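Long-range contacts in gamma-glutamyl-gamma-aminobutyraldehyde dehydrogenase (Burkholderia cenocepacia, PDB 4LIH), which probably oxidises gamma-glutamyl-gamma-aminobutyraldehyde and related aldehydes to the corresponding carboxylic acids, with NAD(P)+ as the electron acceptor: residues A[271-277]-A[478-484]; A[433-437]-A[453-457]; A[26-30]-A[56-62]; A[173-179]-A[201-207]; A[298-303]-A[332-336]. Numbering follows the deposited sequence.

Contact 1: A[271-277]-A[478-484]; sequences AWLELGG and QSGNGRD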
# COMPACT_ATOMS: atom_id res chain seq x y z
N ALA A 271 -7.12 -24.05 -4.02
CA ALA A 271 -7.77 -24.24 -5.31
C ALA A 271 -8.37 -22.93 -5.75
O ALA A 271 -9.14 -22.32 -4.99
CB ALA A 271 -8.83 -25.32 -5.26
N TRP A 272 -8.05 -22.56 -6.98
CA TRP A 272 -8.40 -21.27 -7.55
C TRP A 272 -9.01 -21.44 -8.93
O TRP A 272 -8.35 -21.92 -9.85
CB TRP A 272 -7.15 -20.39 -7.65
CG TRP A 272 -6.53 -20.06 -6.36
CD1 TRP A 272 -5.42 -20.63 -5.80
CD2 TRP A 272 -7.01 -19.11 -5.42
NE1 TRP A 272 -5.17 -20.06 -4.59
CE2 TRP A 272 -6.12 -19.10 -4.34
CE3 TRP A 272 -8.12 -18.22 -5.40
CZ2 TRP A 272 -6.30 -18.28 -3.23
CZ3 TRP A 272 -8.29 -17.39 -4.30
CH2 TRP A 272 -7.38 -17.44 -3.22
N LEU A 273 -10.26 -20.99 -9.08
CA LEU A 273 -11.02 -21.26 -10.30
C LEU A 273 -11.43 -19.98 -11.01
O LEU A 273 -11.86 -19.03 -10.39
CB LEU A 273 -12.30 -22.07 -10.01
CG LEU A 273 -12.22 -23.29 -9.10
CD1 LEU A 273 -13.65 -23.80 -8.86
CD2 LEU A 273 -11.27 -24.37 -9.64
N GLU A 274 -11.35 -20.02 -12.33
CA GLU A 274 -11.89 -18.98 -13.21
C GLU A 274 -12.85 -19.77 -14.10
O GLU A 274 -12.44 -20.74 -14.77
CB GLU A 274 -10.77 -18.33 -14.05
CG GLU A 274 -9.77 -17.44 -13.32
CD GLU A 274 -10.20 -16.00 -13.13
OE1 GLU A 274 -9.62 -15.32 -12.28
OE2 GLU A 274 -11.10 -15.53 -13.83
N LEU A 275 -14.13 -19.42 -14.08
CA LEU A 275 -15.17 -20.26 -14.67
C LEU A 275 -15.93 -19.42 -15.70
O LEU A 275 -15.40 -18.39 -16.13
CB LEU A 275 -16.06 -20.82 -13.58
CG LEU A 275 -15.32 -21.57 -12.45
CD1 LEU A 275 -16.29 -21.98 -11.33
CD2 LEU A 275 -14.62 -22.79 -13.05
N GLY A 276 -17.14 -19.84 -16.04
CA GLY A 276 -17.91 -19.22 -17.12
C GLY A 276 -18.71 -18.00 -16.68
O GLY A 276 -18.60 -17.55 -15.52
N GLY A 277 -19.51 -17.49 -17.60
CA GLY A 277 -20.27 -16.26 -17.36
C GLY A 277 -21.48 -16.17 -18.26
O GLY A 277 -21.66 -17.02 -19.13
N GLN A 478 -20.70 -17.83 -8.95
CA GLN A 478 -20.21 -19.09 -9.50
C GLN A 478 -19.34 -18.90 -10.73
O GLN A 478 -19.21 -19.83 -11.54
CB GLN A 478 -21.40 -20.03 -9.82
CG GLN A 478 -22.26 -20.21 -8.61
CD GLN A 478 -23.03 -21.51 -8.59
OE1 GLN A 478 -22.56 -22.56 -9.09
NE2 GLN A 478 -24.23 -21.46 -8.00
N SER A 479 -18.79 -17.70 -10.92
CA SER A 479 -17.85 -17.48 -12.05
C SER A 479 -16.39 -17.62 -11.65
O SER A 479 -15.48 -17.31 -12.45
CB SER A 479 -18.07 -16.13 -12.74
OG SER A 479 -19.30 -16.07 -13.45
N GLY A 480 -16.13 -18.13 -10.45
CA GLY A 480 -14.75 -18.47 -10.01
C GLY A 480 -14.36 -17.74 -8.75
O GLY A 480 -15.02 -16.81 -8.35
N ASN A 481 -13.28 -18.16 -8.11
CA ASN A 481 -12.76 -17.48 -6.93
C ASN A 481 -11.32 -16.98 -7.17
O ASN A 481 -10.55 -17.63 -7.87
CB ASN A 481 -12.83 -18.41 -5.72
CG ASN A 481 -11.94 -19.66 -5.88
OD1 ASN A 481 -12.05 -20.39 -6.85
ND2 ASN A 481 -11.05 -19.89 -4.90
N GLY A 482 -10.97 -15.83 -6.59
CA GLY A 482 -9.60 -15.34 -6.81
C GLY A 482 -9.60 -14.55 -8.10
O GLY A 482 -10.63 -14.46 -8.77
N ARG A 483 -8.43 -13.96 -8.42
CA ARG A 483 -8.27 -13.12 -9.54
C ARG A 483 -6.97 -13.49 -10.33
O ARG A 483 -5.92 -13.78 -9.77
CB ARG A 483 -8.24 -11.67 -9.10
CG ARG A 483 -9.46 -11.21 -8.29
CD ARG A 483 -10.60 -11.10 -9.24
NE ARG A 483 -11.84 -10.60 -8.69
CZ ARG A 483 -12.79 -11.34 -8.18
NH1 ARG A 483 -12.67 -12.65 -8.09
NH2 ARG A 483 -13.90 -10.76 -7.80
N ASP A 484 -7.06 -13.38 -11.63
CA ASP A 484 -5.94 -13.29 -12.53
C ASP A 484 -5.61 -11.84 -12.90
O ASP A 484 -6.46 -10.94 -12.73
CB ASP A 484 -6.24 -14.14 -13.78
CG ASP A 484 -6.16 -15.67 -13.55
OD1 ASP A 484 -5.75 -16.19 -12.48
OD2 ASP A 484 -6.53 -16.41 -14.50
O HOH W 1 -12.14 -16.10 -10.48
O HOH W 2 -8.53 -17.21 -9.97

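Contact 2: A[433-437]-A[453-457]; sequences GLAAA and LRAGT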
# COMPACT_ATOMS: atom_id res chain seq x y z
N GLY A 433 -21.07 -14.15 -12.48
CA GLY A 433 -20.64 -12.82 -12.06
C GLY A 433 -19.24 -12.49 -12.52
O GLY A 433 -18.42 -11.99 -11.74
N LEU A 434 -18.94 -12.82 -13.77
CA LEU A 434 -17.58 -12.61 -14.27
C LEU A 434 -17.34 -11.15 -14.71
O LEU A 434 -16.29 -10.57 -14.43
CB LEU A 434 -17.24 -13.62 -15.38
CG LEU A 434 -15.76 -13.67 -15.77
CD1 LEU A 434 -14.94 -13.93 -14.50
CD2 LEU A 434 -15.41 -14.70 -16.87
N ALA A 435 -18.33 -10.56 -15.37
CA ALA A 435 -18.18 -9.25 -15.89
C ALA A 435 -19.53 -8.68 -16.22
O ALA A 435 -20.56 -9.41 -16.24
CB ALA A 435 -17.27 -9.27 -17.10
N ALA A 436 -19.50 -7.37 -16.45
CA ALA A 436 -20.67 -6.61 -16.83
C ALA A 436 -20.24 -5.30 -17.48
O ALA A 436 -19.09 -4.85 -17.36
CB ALA A 436 -21.51 -6.35 -15.58
N ALA A 437 -21.17 -4.66 -18.16
CA ALA A 437 -20.90 -3.30 -18.68
C ALA A 437 -22.12 -2.40 -18.71
O ALA A 437 -23.24 -2.91 -18.71
CB ALA A 437 -20.33 -3.42 -20.07
N LEU A 453 -23.52 -3.48 -10.13
CA LEU A 453 -23.37 -4.71 -10.92
C LEU A 453 -22.42 -5.70 -10.19
O LEU A 453 -21.28 -5.37 -9.86
CB LEU A 453 -22.84 -4.38 -12.34
CG LEU A 453 -23.84 -3.49 -13.13
CD1 LEU A 453 -23.27 -2.89 -14.41
CD2 LEU A 453 -25.13 -4.24 -13.45
N ARG A 454 -22.92 -6.91 -9.93
CA ARG A 454 -22.23 -7.86 -9.10
C ARG A 454 -21.31 -8.71 -9.97
O ARG A 454 -21.65 -9.84 -10.31
CB ARG A 454 -23.24 -8.75 -8.36
CG ARG A 454 -24.11 -8.02 -7.35
CD ARG A 454 -23.31 -7.39 -6.23
NE ARG A 454 -22.74 -8.41 -5.32
CZ ARG A 454 -22.13 -8.13 -4.16
NH1 ARG A 454 -22.01 -6.88 -3.73
NH2 ARG A 454 -21.66 -9.12 -3.40
N ALA A 455 -20.16 -8.13 -10.34
CA ALA A 455 -19.24 -8.79 -11.25
C ALA A 455 -17.83 -8.32 -10.99
O ALA A 455 -17.59 -7.17 -10.55
CB ALA A 455 -19.65 -8.54 -12.72
N GLY A 456 -16.88 -9.18 -11.31
CA GLY A 456 -15.44 -8.91 -11.02
C GLY A 456 -14.86 -7.79 -11.85
O GLY A 456 -13.96 -7.07 -11.39
N THR A 457 -15.32 -7.67 -13.11
CA THR A 457 -14.94 -6.56 -14.00
C THR A 457 -16.17 -5.82 -14.51
O THR A 457 -17.09 -6.44 -15.04
CB THR A 457 -14.10 -7.04 -15.20
OG1 THR A 457 -12.97 -7.79 -14.77
CG2 THR A 457 -13.60 -5.89 -16.11
O HOH W 3 -13.50 -10.46 -14.48

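Contact 3: A[26-30]-A[56-62]; sequences IEGRA and LAKVADC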
# COMPACT_ATOMS: atom_id res chain seq x y z
N ILE A 26 6.19 -29.42 -35.93
CA ILE A 26 5.39 -29.25 -34.69
C ILE A 26 5.91 -30.24 -33.65
O ILE A 26 5.92 -31.45 -33.90
CB ILE A 26 3.91 -29.55 -34.93
CG1 ILE A 26 3.30 -28.56 -35.94
CG2 ILE A 26 3.14 -29.49 -33.61
CD1 ILE A 26 1.85 -28.79 -36.28
N GLU A 27 6.30 -29.73 -32.48
CA GLU A 27 6.72 -30.59 -31.36
C GLU A 27 5.49 -31.05 -30.56
O GLU A 27 4.72 -30.20 -30.09
CB GLU A 27 7.65 -29.83 -30.43
CG GLU A 27 8.05 -30.63 -29.20
CD GLU A 27 8.79 -31.90 -29.55
OE1 GLU A 27 9.98 -31.78 -29.96
OE2 GLU A 27 8.18 -33.01 -29.45
N GLY A 28 5.35 -32.38 -30.39
CA GLY A 28 4.22 -32.99 -29.69
C GLY A 28 4.53 -33.64 -28.36
O GLY A 28 3.61 -34.03 -27.62
N ARG A 29 5.80 -33.72 -28.00
CA ARG A 29 6.17 -34.32 -26.73
C ARG A 29 5.86 -33.43 -25.50
O ARG A 29 5.80 -32.22 -25.60
CB ARG A 29 7.64 -34.70 -26.73
CG ARG A 29 7.94 -35.88 -27.69
CD ARG A 29 9.43 -36.17 -27.85
NE ARG A 29 10.10 -35.08 -28.53
CZ ARG A 29 11.42 -34.93 -28.67
NH1 ARG A 29 12.25 -35.78 -28.12
NH2 ARG A 29 11.91 -33.88 -29.31
N ALA A 30 5.63 -34.09 -24.36
CA ALA A 30 5.63 -33.46 -23.05
C ALA A 30 6.96 -32.80 -22.80
O ALA A 30 7.99 -33.22 -23.36
CB ALA A 30 5.40 -34.49 -21.96
N LEU A 56 -2.61 -32.33 -37.09
CA LEU A 56 -1.41 -31.53 -37.09
C LEU A 56 -0.20 -32.29 -36.58
O LEU A 56 0.90 -32.08 -37.02
CB LEU A 56 -1.59 -30.31 -36.19
CG LEU A 56 -2.73 -29.38 -36.62
CD1 LEU A 56 -3.05 -28.48 -35.46
CD2 LEU A 56 -2.33 -28.59 -37.88
N ALA A 57 -0.44 -33.16 -35.60
CA ALA A 57 0.64 -33.81 -34.88
C ALA A 57 0.06 -34.86 -33.97
O ALA A 57 -1.13 -34.78 -33.60
CB ALA A 57 1.40 -32.79 -34.06
N LYS A 58 0.89 -35.86 -33.67
CA LYS A 58 0.60 -36.75 -32.54
C LYS A 58 1.26 -36.15 -31.29
O LYS A 58 2.47 -35.86 -31.27
CB LYS A 58 1.09 -38.17 -32.82
CG LYS A 58 0.26 -38.86 -33.90
CD LYS A 58 0.48 -40.36 -33.95
CE LYS A 58 -0.27 -41.03 -35.10
NZ LYS A 58 -1.70 -41.27 -34.75
N VAL A 59 0.47 -35.98 -30.24
CA VAL A 59 0.93 -35.31 -29.04
C VAL A 59 0.89 -36.30 -27.88
O VAL A 59 0.04 -37.16 -27.81
CB VAL A 59 0.06 -34.08 -28.77
CG1 VAL A 59 0.31 -33.47 -27.38
CG2 VAL A 59 0.29 -33.06 -29.89
N ALA A 60 1.86 -36.18 -26.99
CA ALA A 60 1.93 -37.06 -25.83
C ALA A 60 0.58 -37.10 -25.09
O ALA A 60 0.05 -36.08 -24.78
CB ALA A 60 3.03 -36.59 -24.90
N ASP A 61 0.07 -38.29 -24.80
CA ASP A 61 -1.12 -38.44 -23.98
C ASP A 61 -0.75 -38.91 -22.56
O ASP A 61 -0.70 -40.13 -22.27
CB ASP A 61 -2.10 -39.40 -24.62
CG ASP A 61 -3.37 -39.52 -23.83
OD1 ASP A 61 -3.97 -38.47 -23.51
OD2 ASP A 61 -3.76 -40.65 -23.53
N CYS A 62 -0.53 -37.94 -21.65
CA CYS A 62 0.01 -38.28 -20.35
C CYS A 62 -0.96 -38.91 -19.39
O CYS A 62 -2.16 -38.63 -19.37
CB CYS A 62 0.70 -37.07 -19.68
SG CYS A 62 2.16 -36.55 -20.62

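Contact 4: A[173-179]-A[201-207]; sequences VPWNFPI and SEKSPLT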
# COMPACT_ATOMS: atom_id res chain seq x y z
N VAL A 173 -5.57 -25.36 -17.91
CA VAL A 173 -6.12 -24.25 -18.66
C VAL A 173 -6.90 -24.69 -19.88
O VAL A 173 -6.74 -25.81 -20.33
CB VAL A 173 -4.99 -23.26 -19.04
CG1 VAL A 173 -4.36 -22.71 -17.78
CG2 VAL A 173 -3.97 -23.97 -19.88
N PRO A 174 -7.76 -23.79 -20.43
CA PRO A 174 -8.68 -24.19 -21.42
C PRO A 174 -8.13 -23.94 -22.82
O PRO A 174 -6.98 -23.57 -22.99
CB PRO A 174 -9.90 -23.30 -21.11
CG PRO A 174 -9.31 -22.05 -20.72
CD PRO A 174 -7.91 -22.35 -20.16
N TRP A 175 -8.96 -24.21 -23.81
CA TRP A 175 -8.58 -24.16 -25.22
C TRP A 175 -8.99 -22.89 -25.92
O TRP A 175 -8.67 -22.72 -27.11
CB TRP A 175 -9.22 -25.36 -25.97
CG TRP A 175 -10.73 -25.55 -25.68
CD1 TRP A 175 -11.27 -26.44 -24.80
CD2 TRP A 175 -11.83 -24.84 -26.25
NE1 TRP A 175 -12.63 -26.32 -24.77
CE2 TRP A 175 -13.01 -25.35 -25.66
CE3 TRP A 175 -11.94 -23.81 -27.19
CZ2 TRP A 175 -14.29 -24.90 -26.02
CZ3 TRP A 175 -13.22 -23.36 -27.56
CH2 TRP A 175 -14.38 -23.90 -26.96
N ASN A 176 -9.75 -22.02 -25.26
CA ASN A 176 -10.25 -20.84 -25.99
C ASN A 176 -9.17 -19.77 -26.14
O ASN A 176 -9.12 -19.06 -27.18
CB ASN A 176 -11.55 -20.28 -25.40
CG ASN A 176 -11.39 -19.82 -23.96
OD1 ASN A 176 -10.56 -20.36 -23.20
ND2 ASN A 176 -12.12 -18.78 -23.59
N PHE A 177 -8.31 -19.66 -25.13
CA PHE A 177 -7.13 -18.79 -25.15
C PHE A 177 -5.94 -19.57 -24.61
O PHE A 177 -5.49 -19.28 -23.48
CB PHE A 177 -7.33 -17.51 -24.29
CG PHE A 177 -8.35 -16.58 -24.84
CD1 PHE A 177 -7.99 -15.62 -25.76
CD2 PHE A 177 -9.69 -16.72 -24.48
CE1 PHE A 177 -8.95 -14.80 -26.32
CE2 PHE A 177 -10.65 -15.88 -25.05
CZ PHE A 177 -10.28 -14.96 -25.98
N PRO A 178 -5.44 -20.57 -25.37
CA PRO A 178 -4.46 -21.50 -24.80
C PRO A 178 -3.22 -20.82 -24.27
O PRO A 178 -2.91 -20.98 -23.11
CB PRO A 178 -4.13 -22.47 -25.96
CG PRO A 178 -5.30 -22.33 -26.89
CD PRO A 178 -5.83 -20.95 -26.74
N ILE A 179 -2.50 -20.08 -25.09
CA ILE A 179 -1.26 -19.49 -24.60
C ILE A 179 -1.51 -18.36 -23.58
O ILE A 179 -0.77 -18.24 -22.59
CB ILE A 179 -0.29 -19.05 -25.73
CG1 ILE A 179 1.13 -18.88 -25.11
CG2 ILE A 179 -0.77 -17.80 -26.45
CD1 ILE A 179 2.12 -18.29 -26.09
N SER A 201 -5.22 -27.92 -22.45
CA SER A 201 -6.39 -28.69 -22.93
C SER A 201 -5.93 -29.66 -23.99
O SER A 201 -5.06 -29.31 -24.76
CB SER A 201 -7.49 -27.74 -23.47
OG SER A 201 -8.55 -28.46 -24.11
N GLU A 202 -6.46 -30.88 -23.99
CA GLU A 202 -6.28 -31.79 -25.11
C GLU A 202 -6.68 -31.16 -26.46
O GLU A 202 -6.16 -31.60 -27.49
CB GLU A 202 -7.05 -33.10 -24.88
CG GLU A 202 -8.56 -32.96 -24.89
CD GLU A 202 -9.20 -32.55 -23.55
OE1 GLU A 202 -8.56 -31.99 -22.55
OE2 GLU A 202 -10.44 -32.76 -23.53
N LYS A 203 -7.58 -30.16 -26.42
CA LYS A 203 -7.97 -29.43 -27.61
C LYS A 203 -6.96 -28.35 -28.05
O LYS A 203 -7.13 -27.78 -29.13
CB LYS A 203 -9.34 -28.78 -27.42
CG LYS A 203 -10.48 -29.74 -27.17
CD LYS A 203 -11.84 -29.07 -27.27
CE LYS A 203 -12.88 -29.62 -26.26
NZ LYS A 203 -13.40 -30.95 -26.64
N SER A 204 -5.94 -28.07 -27.24
CA SER A 204 -4.96 -27.04 -27.61
C SER A 204 -3.63 -27.16 -26.87
O SER A 204 -3.30 -26.32 -26.05
CB SER A 204 -5.56 -25.67 -27.28
OG SER A 204 -5.94 -25.61 -25.92
N PRO A 205 -2.88 -28.22 -27.12
CA PRO A 205 -1.66 -28.45 -26.42
C PRO A 205 -0.43 -27.72 -26.95
O PRO A 205 0.58 -27.69 -26.24
CB PRO A 205 -1.45 -29.95 -26.65
CG PRO A 205 -1.96 -30.14 -28.03
CD PRO A 205 -3.21 -29.36 -28.01
N LEU A 206 -0.46 -27.26 -28.21
CA LEU A 206 0.81 -26.94 -28.92
C LEU A 206 1.64 -25.74 -28.39
O LEU A 206 2.88 -25.86 -28.24
CB LEU A 206 0.59 -26.79 -30.44
CG LEU A 206 -0.05 -28.03 -31.15
CD1 LEU A 206 -0.17 -27.82 -32.65
CD2 LEU A 206 0.78 -29.25 -30.85
N THR A 207 1.00 -24.60 -28.16
CA THR A 207 1.76 -23.42 -27.69
C THR A 207 2.33 -23.64 -26.29
O THR A 207 3.41 -23.16 -26.00
CB THR A 207 0.98 -22.08 -27.81
OG1 THR A 207 -0.28 -22.13 -27.12
CG2 THR A 207 0.79 -21.72 -29.25
O HOH W 4 -4.78 -25.26 -23.25

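Contact 5: A[298-303]-A[332-336]; sequences AGAIFY and AARAY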
# COMPACT_ATOMS: atom_id res chain seq x y z
N ALA A 298 -21.21 -6.17 -30.76
CA ALA A 298 -20.88 -7.25 -31.68
C ALA A 298 -19.56 -7.87 -31.33
O ALA A 298 -19.49 -9.09 -31.27
CB ALA A 298 -20.90 -6.79 -33.14
N GLY A 299 -18.52 -7.06 -31.05
CA GLY A 299 -17.22 -7.62 -30.70
C GLY A 299 -17.26 -8.41 -29.39
O GLY A 299 -16.56 -9.39 -29.22
N ALA A 300 -18.14 -8.01 -28.49
CA ALA A 300 -18.18 -8.58 -27.16
C ALA A 300 -18.63 -10.03 -27.20
O ALA A 300 -18.41 -10.75 -26.28
CB ALA A 300 -19.09 -7.76 -26.26
N ILE A 301 -19.33 -10.41 -28.26
CA ILE A 301 -19.94 -11.74 -28.38
C ILE A 301 -19.43 -12.52 -29.55
O ILE A 301 -19.59 -13.71 -29.59
CB ILE A 301 -21.50 -11.61 -28.44
CG1 ILE A 301 -22.21 -12.98 -28.43
CG2 ILE A 301 -21.99 -10.78 -29.65
CD1 ILE A 301 -21.78 -13.90 -27.27
N PHE A 302 -18.83 -11.86 -30.55
CA PHE A 302 -18.38 -12.56 -31.74
C PHE A 302 -16.87 -12.69 -31.82
O PHE A 302 -16.40 -13.58 -32.52
CB PHE A 302 -18.95 -11.88 -33.01
CG PHE A 302 -20.46 -11.76 -33.03
CD1 PHE A 302 -21.26 -12.76 -32.56
CD2 PHE A 302 -21.06 -10.62 -33.53
CE1 PHE A 302 -22.65 -12.64 -32.57
CE2 PHE A 302 -22.41 -10.50 -33.54
CZ PHE A 302 -23.21 -11.53 -33.06
N TYR A 303 -16.12 -11.83 -31.11
CA TYR A 303 -14.68 -11.98 -30.96
C TYR A 303 -14.30 -13.38 -30.40
O TYR A 303 -14.88 -13.86 -29.45
CB TYR A 303 -14.06 -10.89 -30.06
CG TYR A 303 -12.55 -11.08 -30.01
CD1 TYR A 303 -11.77 -10.62 -31.04
CD2 TYR A 303 -11.92 -11.72 -28.96
CE1 TYR A 303 -10.41 -10.80 -31.06
CE2 TYR A 303 -10.54 -11.90 -28.97
CZ TYR A 303 -9.82 -11.42 -30.05
OH TYR A 303 -8.49 -11.53 -30.20
N ALA A 332 -23.04 -4.36 -37.79
CA ALA A 332 -21.78 -4.77 -37.16
C ALA A 332 -21.47 -6.28 -37.25
O ALA A 332 -20.30 -6.66 -37.42
CB ALA A 332 -21.75 -4.36 -35.72
N ALA A 333 -22.50 -7.11 -37.08
CA ALA A 333 -22.32 -8.59 -37.15
C ALA A 333 -21.75 -9.07 -38.48
O ALA A 333 -21.12 -10.12 -38.53
CB ALA A 333 -23.63 -9.32 -36.84
N ARG A 334 -21.94 -8.28 -39.56
CA ARG A 334 -21.46 -8.66 -40.90
C ARG A 334 -19.96 -8.88 -40.99
O ARG A 334 -19.54 -9.82 -41.68
CB ARG A 334 -21.90 -7.64 -41.98
N ALA A 335 -19.17 -8.08 -40.30
CA ALA A 335 -17.70 -8.24 -40.35
C ALA A 335 -17.25 -9.59 -39.81
O ALA A 335 -16.08 -9.98 -39.96
CB ALA A 335 -17.04 -7.14 -39.55
N TYR A 336 -18.15 -10.29 -39.12
CA TYR A 336 -17.79 -11.54 -38.46
C TYR A 336 -18.33 -12.74 -39.22
O TYR A 336 -18.69 -13.74 -38.61
CB TYR A 336 -18.32 -11.58 -37.04
CG TYR A 336 -17.74 -10.53 -36.16
CD1 TYR A 336 -18.32 -9.29 -36.07
CD2 TYR A 336 -16.60 -10.78 -35.43
CE1 TYR A 336 -17.77 -8.31 -35.26
CE2 TYR A 336 -16.06 -9.81 -34.61
CZ TYR A 336 -16.65 -8.58 -34.52
OH TYR A 336 -16.07 -7.64 -33.71

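Contact 1: A[271-277]-A[478-484]
S479 OG donates a short hydrogen bond to G276 O (2.6 Å), and G433 N meets the same hydroxyl. Next to it, L275 N reaches S479 O at 3.0 Å. Farther back along strand 270-274, the carboxamide of N481 imitates a strand partner: N481 ND2 donates almost linearly to A271 O (3.1 Å), while N481 OD1 accepts from L273 N (2.9 Å). The N481 N to L273 O bond (2.8 Å) is weak because it is bent. Two waters fill the gaps, one donating to L273 O and G482 O, the other to E274 OE1 and N481 O. D484 N gives E274 OE1 a weak bond of 3.3 Å; the carboxylate of D484 finds its salt bridge in K185. Packing is tight where side chains are missing: G480 CA lies 3.0 Å from L273 O, and G482 CA lies 3.5 Å from W272 CZ3, so a CB on either glycine would clash. The sequence LELGG matches the glutamate signature of aldehyde dehydrogenases, and E274 is the predicted active-site residue. Segment 271-277 carries the chain from strand 270-274 of the Rossmann-like sheet, which in this family binds NAD(P), toward strand 280-283 of the catalytic domain, placing E274 between them.

Contact 2: A[433-437]-A[453-457]
A beta-alpha-beta crossover in the catalytic domain brings these segments together: strand 435-439, helix 443-452 and the parallel neighbour 457-460. Where two parallel strands begin side by side, backbone polarity does most of the joining. G456 N donates to G433 O at 3.2 Å, T457 N weakly to L434 O at 3.3 Å, and A436 N to T457 O at 2.9 Å. CA-H...O contacts reinforce this, with A455 CA 3.3 Å from G433 O and A435 CA 3.1 Å from T457 O. Small side chains permit the close approach: A436 CB touches A455 CB (4.1 Å) and L453 CB (4.0 Å). L453 O accepts a hydrogen bond from K497 of the second subunit, and T457 joins that chain in a parallel strand ladder. L434 points away from the 453-457 segment, and its side chain lies about 4 Å (nearest atoms) from that of predicted active-site E274. A water bridges the two segments, donating to L434 O at 2.8 Å and lying 2.7 Å from T457 OG1.

Contact 3: A[26-30]-A[56-62]
Near the N-terminus, an incoming loop lies almost parallel to strand 55-60 of the antiparallel hairpin 44-48/55-60, a strand whose classic beta bulge has L56 and A57 both facing C47. The loop 26-30 runs along it with one backbone hydrogen bond and no regular strand pairing between the two segments, and G28 and I26 contribute most of the buried surface on the loop side, with A30 next. G28 brings the chains closest, its CA 4.1 Å from V59 CA. G28 O accepts a nearly straight hydrogen bond from A60 N (2.8 Å) and a CA-H...O contact from V59 CA (3.3 Å). A CB on G28 would collide with K58 O, so its absence permits an approach this close. I26 points toward the strand and spreads over the bulge: I26 CD1 meets L56 CB at 3.8 Å and I26 CG2 meets A57 CB at the same distance. Its side chain also touches L206 of helix 206-218. A30 finishes the apolar row, with A30 CB 4.3 Å from A60 CB and 4.1 Å from C62 SG. On the outer side of the loop, E27 and R29 flank the glycine and clasp each other in a salt bridge, with R29 NH2 2.9 Å from E27 OE1 and R29 NE 3.0 Å from E27 OE2; separately, the backbone R29 N donates a hydrogen bond to E27 OE2 (2.9 Å).

Contact 4: A[173-179]-A[201-207]
Water carries the polar link between these segments, since no direct hydrogen bond is clear. One molecule donates to P174 O (2.8 Å), accepts from S201 N (2.8 Å) and lies 2.9 Å from S204 OG. Turns fix them: S204 N donates to S201 O (2.9 Å) in a type I turn, and K203 N to S201 OG (3.0 Å) in an ST turn. The aromatic interaction is a CH-pi contact, with K203 CD over the face of the W175 five-membered ring, 3.8 Å from its centroid, while K203 NZ forms a salt bridge with D353. S201 OG sits at the ring edge, 3.5 Å from W175 CD1. Close van der Waals packing does the rest: P178 CG touches S204 CB at 3.4 Å, and I179 CB lies 3.4 Å from T207 OG1. N176, whose ND2 hydrogen-bonds a bound MES, probably contributes to the oxyanion hole, as in other aldehyde dehydrogenases. Both segments follow adjacent parallel strands, 157-172 and 195-199, of the Rossmann-like sheet and lead into helices 178-191 and 206-218. Helix 106-117 covers these helix starts through E113, which binds I179 N and T207 OG1, while P205 and L206 back onto strands 44-48 and 55-60.

Contact 5: A[298-303]-A[332-336]
Two aromatic side chains in the m rotamer, F302 and Y336, set the geometry of this contact between helix 290-302 and segment 332-336 at the end of helix 319-333. Y336 has chi1 of -63° and chi2 of 88°, which lays its ring across the end of helix 290-302, and it buries more surface here than any other residue. F302, with chi1 of -56°, points toward its partner but offers its aliphatic stem: F302 CB stands over the Y336 ring face, 3.7 Å from the centroid, a CH-pi contact. The two rings meet obliquely, their centroids 5.6 Å apart and their planes at 57°. Its chi2 of -40° takes the F302 ring past Y336 so that F302 CE2 reaches A333 CB at 3.7 Å, and the ring continues onto P391 and V393. At the other end of Y336, its OH lies 3.2 Å from G299 CA. The CA-to-CB bond of Y303 points away from segment 332-336, and its side chain touches D123 and V127 of helix 121-142. Alanines allow the close approach farther back, with A298 CB 3.6 Å from A332 CB and 4.1 Å from Y336 CE1. Helix 290-302 is the crossover between the parallel strands 280-283 and 314-318, and helix 319-333 follows directly from the second. The arrangement is that of an alpha/beta domain, in which successive helices pack side by side against one sheet.

The five contacts show how chemistry follows place in the fold. Contacts 1, 2 and 4 are buried. The first two are joined by direct hydrogen bonds, largely of the backbone, whereas contact 4 is linked through one water and side-chain packing. Contacts 1 and 2 meet where S479 OG reaches G433 N, and both touch the second subunit. Contacts 3 and 5, only partly buried, depend more on apolar side chains, though contact 3 keeps one backbone bond. Contact 3 packs against contact 4 through L206, joining the N-terminal hairpin to the Rossmann-like domain. Contacts 2 and 5 belong to the catalytic domain; F177 touching Y303 connects contacts 4 and 5 across the two domains.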